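Phytoene synthase (PDB 5IYS) probably joins two farnesyl diphosphate molecules head to head into dehydrosqualene, with magnesium ions binding the diphosphates. Local coordinates at residues L161-A164 with M165-N169; L171-V174 with G175-Y178; R274-Q277 with L278-V282. All coordinates share one frame; numbering follows the deposited sequence.

Interaction 1: L161-A164 with M165-N169; sequences LGEA and MQLTN. With MG (magnesium ion), chain D; FPS (S-[(2E,6E)-3,7,11-trimethyldodeca-2,6,10-trienyl] trihydrogen thiodiphosphate), chain G; FPS (S-[(2E,6E)-3,7,11-trimethyldodeca-2,6,10-trienyl] trihydrogen thiodiphosphate), chain H.
Thr168 folds its hydroxyl back onto the carbonyl of Ala164, one turn earlier in the same helix. OG1 of Thr168 donates to Ala164 O at 2.7 Å. The backbone N of Thr168 bonds the same oxygen at 3.0 Å, from the opposite face of the carbonyl plane. Two donors thus grip one buried oxygen. Tyr224 is a second hydrogen-bond partner of the Thr168 hydroxyl. The i to i+4 backbone bonds Met165 to Leu161, Gln166 to Gly162 and Leu167 to Glu163 keep the helix regular.

The apolar contact is Leu161 CD1 against Met165 CE, 3.9 Å apart, the two side chains slanting across each other. Both also meet one farnesyl thiodiphosphate tail: Leu161 CD2 lies 3.7 Å from its C12, and Met165 SD 3.8 Å from its C8. Gln166 NE2 approaches the C4 methyls of both ligands.

At the polar end, Asn169 OD1 binds magnesium at 2.1 Å. CG anti to the backbone N (chi1 -175°) sends the amide to the metal. Three waters and O2A of the second ligand also bind this ion. Lining of a prenyl tail and a magnesium-bound diphosphate by one helix is typical of the all-helical squalene/phytoene synthase active site.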
loop_
_atom_site.group_PDB
_atom_site.type_symbol
_atom_site.label_atom_id
_atom_site.label_comp_id
_atom_site.label_asym_id
_atom_site.label_seq_id
_atom_site.Cartn_x
_atom_site.Cartn_y
_atom_site.Cartn_z
ATOM N N LEU A 161 -3.745 -8.726 1.195
ATOM C CA LEU A 161 -2.486 -8.168 1.712
ATOM C C LEU A 161 -2.548 -6.629 1.618
ATOM O O LEU A 161 -2.071 -5.894 2.492
ATOM C CB LEU A 161 -1.277 -8.648 0.887
ATOM C CG LEU A 161 0.093 -8.085 1.312
ATOM C CD1 LEU A 161 0.347 -8.144 2.814
ATOM C CD2 LEU A 161 1.224 -8.784 0.555
ATOM N N GLY A 162 -3.101 -6.135 0.522
ATOM C CA GLY A 162 -3.277 -4.675 0.363
ATOM C C GLY A 162 -4.209 -4.109 1.426
ATOM O O GLY A 162 -3.943 -3.072 2.034
ATOM N N GLU A 163 -5.300 -4.815 1.690
ATOM C CA GLU A 163 -6.149 -4.459 2.808
ATOM C C GLU A 163 -5.460 -4.492 4.179
ATOM O O GLU A 163 -5.653 -3.586 4.992
ATOM C CB GLU A 163 -7.437 -5.318 2.834
ATOM C CG GLU A 163 -8.503 -4.749 3.765
ATOM C CD GLU A 163 -9.686 -5.721 3.944
ATOM O OE1 GLU A 163 -9.851 -6.640 3.113
ATOM O OE2 GLU A 163 -10.419 -5.610 4.945
ATOM N N ALA A 164 -4.702 -5.545 4.464
ATOM C CA ALA A 164 -3.991 -5.621 5.741
ATOM C C ALA A 164 -3.075 -4.394 5.890
ATOM O O ALA A 164 -2.890 -3.861 6.990
ATOM C CB ALA A 164 -3.150 -6.937 5.805
ATOM N N MET A 165 -2.345 -4.078 4.827
ATOM C CA MET A 165 -1.434 -2.935 4.882
ATOM C C MET A 165 -2.151 -1.599 5.084
ATOM O O MET A 165 -1.667 -0.714 5.816
ATOM C CB MET A 165 -0.580 -2.916 3.610
ATOM C CG MET A 165 0.565 -3.931 3.648
ATOM S SD MET A 165 1.454 -3.922 2.044
ATOM C CE MET A 165 2.714 -5.127 2.438
ATOM N N GLN A 166 -3.273 -1.417 4.400
ATOM C CA GLN A 166 -4.007 -0.156 4.508
ATOM C C GLN A 166 -4.554 -0.038 5.943
ATOM O O GLN A 166 -4.529 1.051 6.498
ATOM C CB GLN A 166 -5.156 -0.107 3.492
ATOM C CG GLN A 166 -6.006 1.148 3.541
ATOM C CD GLN A 166 -5.173 2.409 3.407
ATOM O OE1 GLN A 166 -5.202 3.273 4.282
ATOM N NE2 GLN A 166 -4.314 2.444 2.400
ATOM N N LEU A 167 -5.089 -1.122 6.503
ATOM C CA LEU A 167 -5.540 -1.117 7.912
ATOM C C LEU A 167 -4.403 -0.763 8.865
ATOM O O LEU A 167 -4.595 -0.066 9.859
ATOM C CB LEU A 167 -6.074 -2.500 8.308
ATOM C CG LEU A 167 -7.452 -2.879 7.766
ATOM C CD1 LEU A 167 -7.903 -4.214 8.328
ATOM C CD2 LEU A 167 -8.462 -1.775 8.082
ATOM N N THR A 168 -3.227 -1.330 8.609
ATOM C CA THR A 168 -2.035 -0.994 9.398
ATOM C C THR A 168 -1.716 0.501 9.294
ATOM O O THR A 168 -1.438 1.172 10.298
ATOM C CB THR A 168 -0.827 -1.809 8.881
ATOM O OG1 THR A 168 -1.130 -3.219 8.951
ATOM C CG2 THR A 168 0.432 -1.502 9.691
ATOM N N ASN A 169 -1.774 1.039 8.082
ATOM C CA ASN A 169 -1.546 2.478 7.883
ATOM C C ASN A 169 -2.533 3.352 8.669
ATOM O O ASN A 169 -2.152 4.351 9.320
ATOM C CB ASN A 169 -1.563 2.791 6.382
ATOM C CG ASN A 169 -1.220 4.244 6.081
ATOM O OD1 ASN A 169 -2.049 5.116 6.289
ATOM N ND2 ASN A 169 -0.011 4.502 5.574
HETATM MG MG MG D . -3.075 6.976 6.040
HETATM C C1 FPS G . 1.925 2.548 2.045
HETATM S S1 FPS G . 2.684 3.507 0.789
HETATM C C2 FPS G . 1.246 1.447 1.251
HETATM C C3 FPS G . 0.067 0.889 1.576
HETATM C C4 FPS G . -0.669 1.315 2.812
HETATM C C5 FPS G . -0.543 -0.209 0.726
HETATM C C6 FPS G . 0.267 -0.598 -0.509
HETATM C C7 FPS G . -0.245 -1.930 -1.020
HETATM C C8 FPS G . 0.573 -2.859 -1.547
HETATM C C10 FPS G . -0.071 -4.095 -2.136
HETATM C C9 FPS G . 2.070 -2.686 -1.638
HETATM C C11 FPS G . 0.532 -5.338 -1.476
HETATM C C12 FPS G . 0.047 -6.604 -2.162
HETATM C C13 FPS G . 0.707 -7.241 -3.157
HETATM C C14 FPS G . 0.141 -8.511 -3.738
HETATM C C15 FPS G . 2.023 -6.740 -3.692
HETATM P PA FPS G . 4.205 4.680 1.544
HETATM O O1A FPS G . 5.211 4.975 0.520
HETATM O O2A FPS G . 3.416 6.066 1.816
HETATM O O3A FPS G . 4.796 4.229 2.956
HETATM P PB FPS G . 4.014 4.793 4.264
HETATM O O1B FPS G . 4.672 6.045 4.774
HETATM O O2B FPS G . 4.027 3.612 5.205
HETATM O O3B FPS G . 2.571 5.163 3.998
HETATM C C1 FPS H . -0.438 5.401 1.436
HETATM S S1 FPS H . -1.784 5.341 2.578
HETATM C C2 FPS H . -0.972 5.645 0.046
HETATM C C3 FPS H . -1.671 4.752 -0.679
HETATM C C4 FPS H . -2.103 3.410 -0.152
HETATM C C5 FPS H . -2.081 5.153 -2.078
HETATM C C6 FPS H . -0.896 5.121 -3.043
HETATM C C7 FPS H . -0.109 3.830 -2.894
HETATM C C8 FPS H . 1.229 3.836 -2.803
HETATM C C10 FPS H . 1.908 2.503 -2.596
HETATM C C9 FPS H . 2.008 5.124 -2.808
HETATM C C11 FPS H . 2.320 1.836 -3.889
HETATM C C12 FPS H . 3.322 0.787 -3.427
HETATM C C13 FPS H . 3.927 -0.093 -4.246
HETATM C C14 FPS H . 3.691 -0.140 -5.725
HETATM C C15 FPS H . 4.874 -1.083 -3.642
HETATM P PA FPS H . -1.804 7.297 3.164
HETATM O O1A FPS H . -2.067 8.160 1.986
HETATM O O2A FPS H . -2.984 7.494 4.240
HETATM O O3A FPS H . -0.455 7.552 4.026
HETATM P PB FPS H . 0.816 8.431 3.637
HETATM O O1B FPS H . 0.847 9.539 4.655
HETATM O O2B FPS H . 0.746 9.030 2.249
HETATM O O3B FPS H . 2.016 7.512 3.729
HETATM O O HOH W 1 -4.907 6.494 5.482
HETATM O O HOH W 2 -3.770 6.642 7.677
HETATM O O HOH W 3 -1.540 7.379 6.557
#

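Interaction 2: L171-V174 with G175-Y178; sequences LRDV and GEDY. With FPS (S-[(2E,6E)-3,7,11-trimethyldodeca-2,6,10-trienyl] trihydrogen thiodiphosphate), chain G.
Asp177 turns its side chain back toward Asp173, one helical turn earlier. The CB of Asp173 lies 3.8 Å from Asp177 OD2, and the backbone N of Asp177 donates to Asp173 O at 2.9 Å. Tyr178 N likewise donates to Val174 O.

The Asp173 carboxylate faces Arg172, not Asp177. Arg172 holds it in a side-on salt bridge, one nitrogen to each oxygen. NE reaches OD1 of Asp173 at 2.9 Å, from above the carboxylate plane (37° out of it). NH2 of Arg172 meets the syn lone pair of Asp173 OD2 at 3.0 Å. At another part of its edge, Arg172 NH1 donates to O2B of the farnesyl thiodiphosphate at 2.7 Å, a fairly straight bond. The bend at chi3 (71°) turns the guanidinium between carboxylate and diphosphate. Gln252 also bonds NH1, and together these bonds should restrict its rotation. Asp173 OD1 and Glu176 OE1 are 4.5 Å apart, like charges with a water beside both. Asp173 is a known magnesium ligand of this protein, though not bound to the ion here.

Asp173 breaks the helical path between helix 155-172 and helix 174-179. Leu171 packs on helices 207-227 and 236-258, Arg172 touches Tyr249 of helix 236-258, and Gly175 is backbone-bonded to Leu263 in the chain that follows that helix.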
loop_
_atom_site.group_PDB
_atom_site.type_symbol
_atom_site.label_atom_id
_atom_site.label_comp_id
_atom_site.label_asym_id
_atom_site.label_seq_id
_atom_site.Cartn_x
_atom_site.Cartn_y
_atom_site.Cartn_z
ATOM N N LEU A 171 -4.179 2.426 11.424
ATOM C CA LEU A 171 -3.951 2.211 12.853
ATOM C C LEU A 171 -2.698 2.935 13.306
ATOM O O LEU A 171 -2.574 3.369 14.458
ATOM C CB LEU A 171 -3.830 0.707 13.130
ATOM C CG LEU A 171 -5.174 -0.034 13.084
ATOM C CD1 LEU A 171 -4.938 -1.519 12.995
ATOM C CD2 LEU A 171 -6.034 0.288 14.357
ATOM N N ARG A 172 -1.765 3.099 12.381
ATOM C CA ARG A 172 -0.525 3.802 12.700
ATOM C C ARG A 172 -0.790 5.300 12.854
ATOM O O ARG A 172 -0.100 5.981 13.622
ATOM C CB ARG A 172 0.519 3.509 11.609
ATOM C CG ARG A 172 1.902 4.133 11.827
ATOM C CD ARG A 172 2.730 3.981 10.543
ATOM N NE ARG A 172 2.202 4.883 9.515
ATOM C CZ ARG A 172 2.631 4.936 8.259
ATOM N NH1 ARG A 172 3.498 4.033 7.826
ATOM N NH2 ARG A 172 2.171 5.880 7.446
ATOM N N ASP A 173 -1.767 5.836 12.132
ATOM C CA ASP A 173 -1.806 7.276 11.886
ATOM C C ASP A 173 -3.083 7.920 12.442
ATOM O O ASP A 173 -3.478 9.006 12.007
ATOM C CB ASP A 173 -1.730 7.595 10.386
ATOM C CG ASP A 173 -0.385 7.237 9.747
ATOM O OD1 ASP A 173 0.619 7.070 10.470
ATOM O OD2 ASP A 173 -0.338 7.142 8.499
ATOM N N VAL A 174 -3.717 7.295 13.429
ATOM C CA VAL A 174 -5.006 7.797 13.886
ATOM C C VAL A 174 -4.953 9.291 14.256
ATOM O O VAL A 174 -5.817 10.076 13.855
ATOM C CB VAL A 174 -5.553 6.977 15.049
ATOM C CG1 VAL A 174 -6.779 7.654 15.637
ATOM C CG2 VAL A 174 -5.867 5.543 14.606
ATOM N N GLY A 175 -3.935 9.695 15.006
ATOM C CA GLY A 175 -3.886 11.074 15.506
ATOM C C GLY A 175 -3.656 12.126 14.435
ATOM O O GLY A 175 -4.359 13.147 14.394
ATOM N N GLU A 176 -2.647 11.895 13.599
ATOM C CA GLU A 176 -2.318 12.780 12.474
ATOM C C GLU A 176 -3.507 12.866 11.519
ATOM O O GLU A 176 -3.871 13.961 11.074
ATOM C CB GLU A 176 -1.052 12.309 11.737
ATOM C CG GLU A 176 0.240 13.057 12.148
ATOM C CD GLU A 176 1.419 12.142 12.508
ATOM O OE1 GLU A 176 1.742 11.237 11.701
ATOM O OE2 GLU A 176 2.061 12.348 13.571
ATOM N N ASP A 177 -4.183 11.741 11.296
ATOM C CA ASP A 177 -5.365 11.738 10.412
ATOM C C ASP A 177 -6.463 12.650 10.975
ATOM O O ASP A 177 -7.006 13.509 10.269
ATOM C CB ASP A 177 -5.909 10.322 10.230
ATOM C CG ASP A 177 -5.112 9.509 9.210
ATOM O OD1 ASP A 177 -4.332 10.118 8.461
ATOM O OD2 ASP A 177 -5.244 8.266 9.184
ATOM N N TYR A 178 -6.797 12.444 12.246
ATOM C CA TYR A 178 -7.860 13.226 12.866
ATOM C C TYR A 178 -7.543 14.715 12.796
ATOM O O TYR A 178 -8.443 15.542 12.594
ATOM C CB TYR A 178 -8.083 12.824 14.322
ATOM C CG TYR A 178 -9.231 13.585 14.954
ATOM C CD1 TYR A 178 -10.542 13.330 14.584
ATOM C CD2 TYR A 178 -8.997 14.582 15.891
ATOM C CE1 TYR A 178 -11.584 14.037 15.146
ATOM C CE2 TYR A 178 -10.036 15.294 16.460
ATOM C CZ TYR A 178 -11.327 15.009 16.086
ATOM O OH TYR A 178 -12.370 15.713 16.648
HETATM C C1 FPS G . 1.925 2.548 2.045
HETATM S S1 FPS G . 2.684 3.507 0.789
HETATM C C2 FPS G . 1.246 1.447 1.251
HETATM C C3 FPS G . 0.067 0.889 1.576
HETATM C C4 FPS G . -0.669 1.315 2.812
HETATM C C5 FPS G . -0.543 -0.209 0.726
HETATM C C6 FPS G . 0.267 -0.598 -0.509
HETATM C C7 FPS G . -0.245 -1.930 -1.020
HETATM C C8 FPS G . 0.573 -2.859 -1.547
HETATM C C10 FPS G . -0.071 -4.095 -2.136
HETATM C C9 FPS G . 2.070 -2.686 -1.638
HETATM C C11 FPS G . 0.532 -5.338 -1.476
HETATM C C12 FPS G . 0.047 -6.604 -2.162
HETATM C C13 FPS G . 0.707 -7.241 -3.157
HETATM C C14 FPS G . 0.141 -8.511 -3.738
HETATM C C15 FPS G . 2.023 -6.740 -3.692
HETATM P PA FPS G . 4.205 4.680 1.544
HETATM O O1A FPS G . 5.211 4.975 0.520
HETATM O O2A FPS G . 3.416 6.066 1.816
HETATM O O3A FPS G . 4.796 4.229 2.956
HETATM P PB FPS G . 4.014 4.793 4.264
HETATM O O1B FPS G . 4.672 6.045 4.774
HETATM O O2B FPS G . 4.027 3.612 5.205
HETATM O O3B FPS G . 2.571 5.163 3.998
HETATM O O HOH W 4 1.967 8.421 13.090
#

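Interaction 3: R274-Q277 with L278-V282; sequences RKVQ and LLKEV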
loop_
_atom_site.group_PDB
_atom_site.type_symbol
_atom_site.label_atom_id
_atom_site.label_comp_id
_atom_site.label_asym_id
_atom_site.label_seq_id
_atom_site.Cartn_x
_atom_site.Cartn_y
_atom_site.Cartn_z
ATOM N N ARG A 274 15.990 -3.462 12.800
ATOM C CA ARG A 274 14.811 -4.314 12.853
ATOM C C ARG A 274 14.334 -4.822 11.474
ATOM O O ARG A 274 13.989 -5.996 11.300
ATOM C CB ARG A 274 13.693 -3.534 13.557
ATOM C CG ARG A 274 12.453 -4.328 13.842
ATOM C CD ARG A 274 12.742 -5.560 14.690
ATOM N NE ARG A 274 11.500 -6.318 14.814
ATOM C CZ ARG A 274 11.415 -7.634 14.770
ATOM N NH1 ARG A 274 12.525 -8.349 14.736
ATOM N NH2 ARG A 274 10.227 -8.220 14.810
ATOM N N LYS A 275 14.500 -3.987 10.465
ATOM C CA LYS A 275 14.246 -4.404 9.077
ATOM C C LYS A 275 15.159 -5.530 8.631
ATOM O O LYS A 275 14.715 -6.494 8.001
ATOM C CB LYS A 275 14.365 -3.239 8.109
ATOM C CG LYS A 275 13.221 -2.235 8.288
ATOM C CD LYS A 275 13.357 -1.057 7.324
ATOM C CE LYS A 275 12.312 0.021 7.644
ATOM N NZ LYS A 275 12.693 1.367 7.134
ATOM N N VAL A 276 16.418 -5.451 9.041
ATOM C CA VAL A 276 17.369 -6.508 8.669
ATOM C C VAL A 276 17.006 -7.795 9.383
ATOM O O VAL A 276 17.017 -8.875 8.790
ATOM C CB VAL A 276 18.841 -6.108 9.006
ATOM C CG1 VAL A 276 19.779 -7.355 8.894
ATOM C CG2 VAL A 276 19.298 -5.030 8.020
ATOM N N GLN A 277 16.624 -7.677 10.646
ATOM C CA GLN A 277 16.171 -8.842 11.387
ATOM C C GLN A 277 14.987 -9.493 10.691
ATOM O O GLN A 277 14.889 -10.721 10.602
ATOM C CB GLN A 277 15.734 -8.445 12.801
ATOM C CG GLN A 277 16.892 -8.199 13.725
ATOM C CD GLN A 277 16.419 -7.950 15.140
ATOM O OE1 GLN A 277 15.513 -7.143 15.360
ATOM N NE2 GLN A 277 17.046 -8.622 16.106
ATOM N N LEU A 278 14.065 -8.660 10.235
ATOM C CA LEU A 278 12.877 -9.160 9.553
ATOM C C LEU A 278 13.173 -9.857 8.216
ATOM O O LEU A 278 12.581 -10.904 7.896
ATOM C CB LEU A 278 11.840 -8.026 9.386
ATOM C CG LEU A 278 11.081 -7.691 10.683
ATOM C CD1 LEU A 278 10.409 -6.307 10.717
ATOM C CD2 LEU A 278 10.063 -8.740 11.034
ATOM N N LEU A 279 14.125 -9.322 7.455
ATOM C CA LEU A 279 14.542 -10.005 6.214
ATOM C C LEU A 279 15.046 -11.420 6.503
ATOM O O LEU A 279 14.799 -12.349 5.725
ATOM C CB LEU A 279 15.604 -9.217 5.459
ATOM C CG LEU A 279 15.309 -7.776 5.026
ATOM C CD1 LEU A 279 16.465 -7.142 4.256
ATOM C CD2 LEU A 279 13.986 -7.592 4.286
ATOM N N LYS A 280 15.818 -11.568 7.578
ATOM C CA LYS A 280 16.311 -12.883 7.959
ATOM C C LYS A 280 15.161 -13.761 8.429
ATOM O O LYS A 280 15.135 -14.948 8.105
ATOM C CB LYS A 280 17.360 -12.792 9.076
ATOM C CG LYS A 280 18.694 -12.167 8.613
ATOM C CD LYS A 280 19.714 -12.131 9.746
ATOM C CE LYS A 280 21.102 -11.932 9.151
ATOM N NZ LYS A 280 21.227 -10.494 8.861
ATOM N N GLU A 281 14.249 -13.217 9.240
ATOM C CA GLU A 281 13.065 -13.986 9.599
ATOM C C GLU A 281 12.303 -14.442 8.373
ATOM O O GLU A 281 11.677 -15.495 8.404
ATOM C CB GLU A 281 12.081 -13.221 10.480
ATOM C CG GLU A 281 12.547 -12.982 11.890
ATOM C CD GLU A 281 11.564 -12.141 12.684
ATOM O OE1 GLU A 281 10.346 -12.213 12.406
ATOM O OE2 GLU A 281 12.027 -11.388 13.571
ATOM N N VAL A 282 12.165 -13.548 7.400
ATOM C CA VAL A 282 11.415 -13.855 6.193
ATOM C C VAL A 282 12.098 -15.003 5.466
ATOM O O VAL A 282 11.439 -15.973 5.089
ATOM C CB VAL A 282 11.270 -12.588 5.311
ATOM C CG1 VAL A 282 11.129 -12.925 3.827
ATOM C CG2 VAL A 282 10.087 -11.771 5.830
#
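Arg274 and Glu281 form a salt bridge along one side of the helix, with Arg274 NH1 at a rather long 3.3 Å from Glu281 OE2. The nitrogen comes in on the syn side, 27° out of the carboxylate plane. The two flat groups are turned 47° against each other. The same NH1 of Arg274 also donates to Gln277 OE1 at 3.3 Å, from well above that carbonyl plane. The stronger salt bridge runs from NE of Arg274 to Glu251 of helix 236-258, so the guanidinium is shared between two carboxylates and an amide.

Arg274 bends at chi2 (57°), which lays the guanidinium over Leu278. CG of Leu278 sits 4.1 Å from the guanidinium plane, over its centre, and CD2 of Leu278 is 3.8 Å from Arg274 NH2. One face of the cation thus rests on an aliphatic side chain. Farther round the helix, Val276 and Lys280 run side by side, and Val276 CG1 is 3.5 Å from Lys280 NZ. Regular i to i+4 backbone bonds run beneath these side chains, such as Leu278 N to Arg274 O at 2.9 Å.

Helix 272-287 lies along helix 236-258: Leu278 packs on Glu251, Leu279 on Ser244, and Val282 on Gln240 and Phe247. Lys275 reaches Ser29 and Leu32 of helix 28-34.

All three contacts are local and follow one another in series along the chain, so none encloses or crosses another. Interaction 1 comes first, in the buried middle of helix 155-172. Interaction 2 adjoins it in sequence, where this helix ends and helix 174-179 begins; their centres are 14 Å apart. The two serve one bound farnesyl thiodiphosphate, interaction 1 mainly at its tail and interaction 2 at its diphosphate. About a hundred residues later, interaction 3 lies on helix 272-287 near the C terminus, its nearest atoms about 10 Å from either of the others. Helix 236-258 is common ground, since side chains from all three contacts touch it.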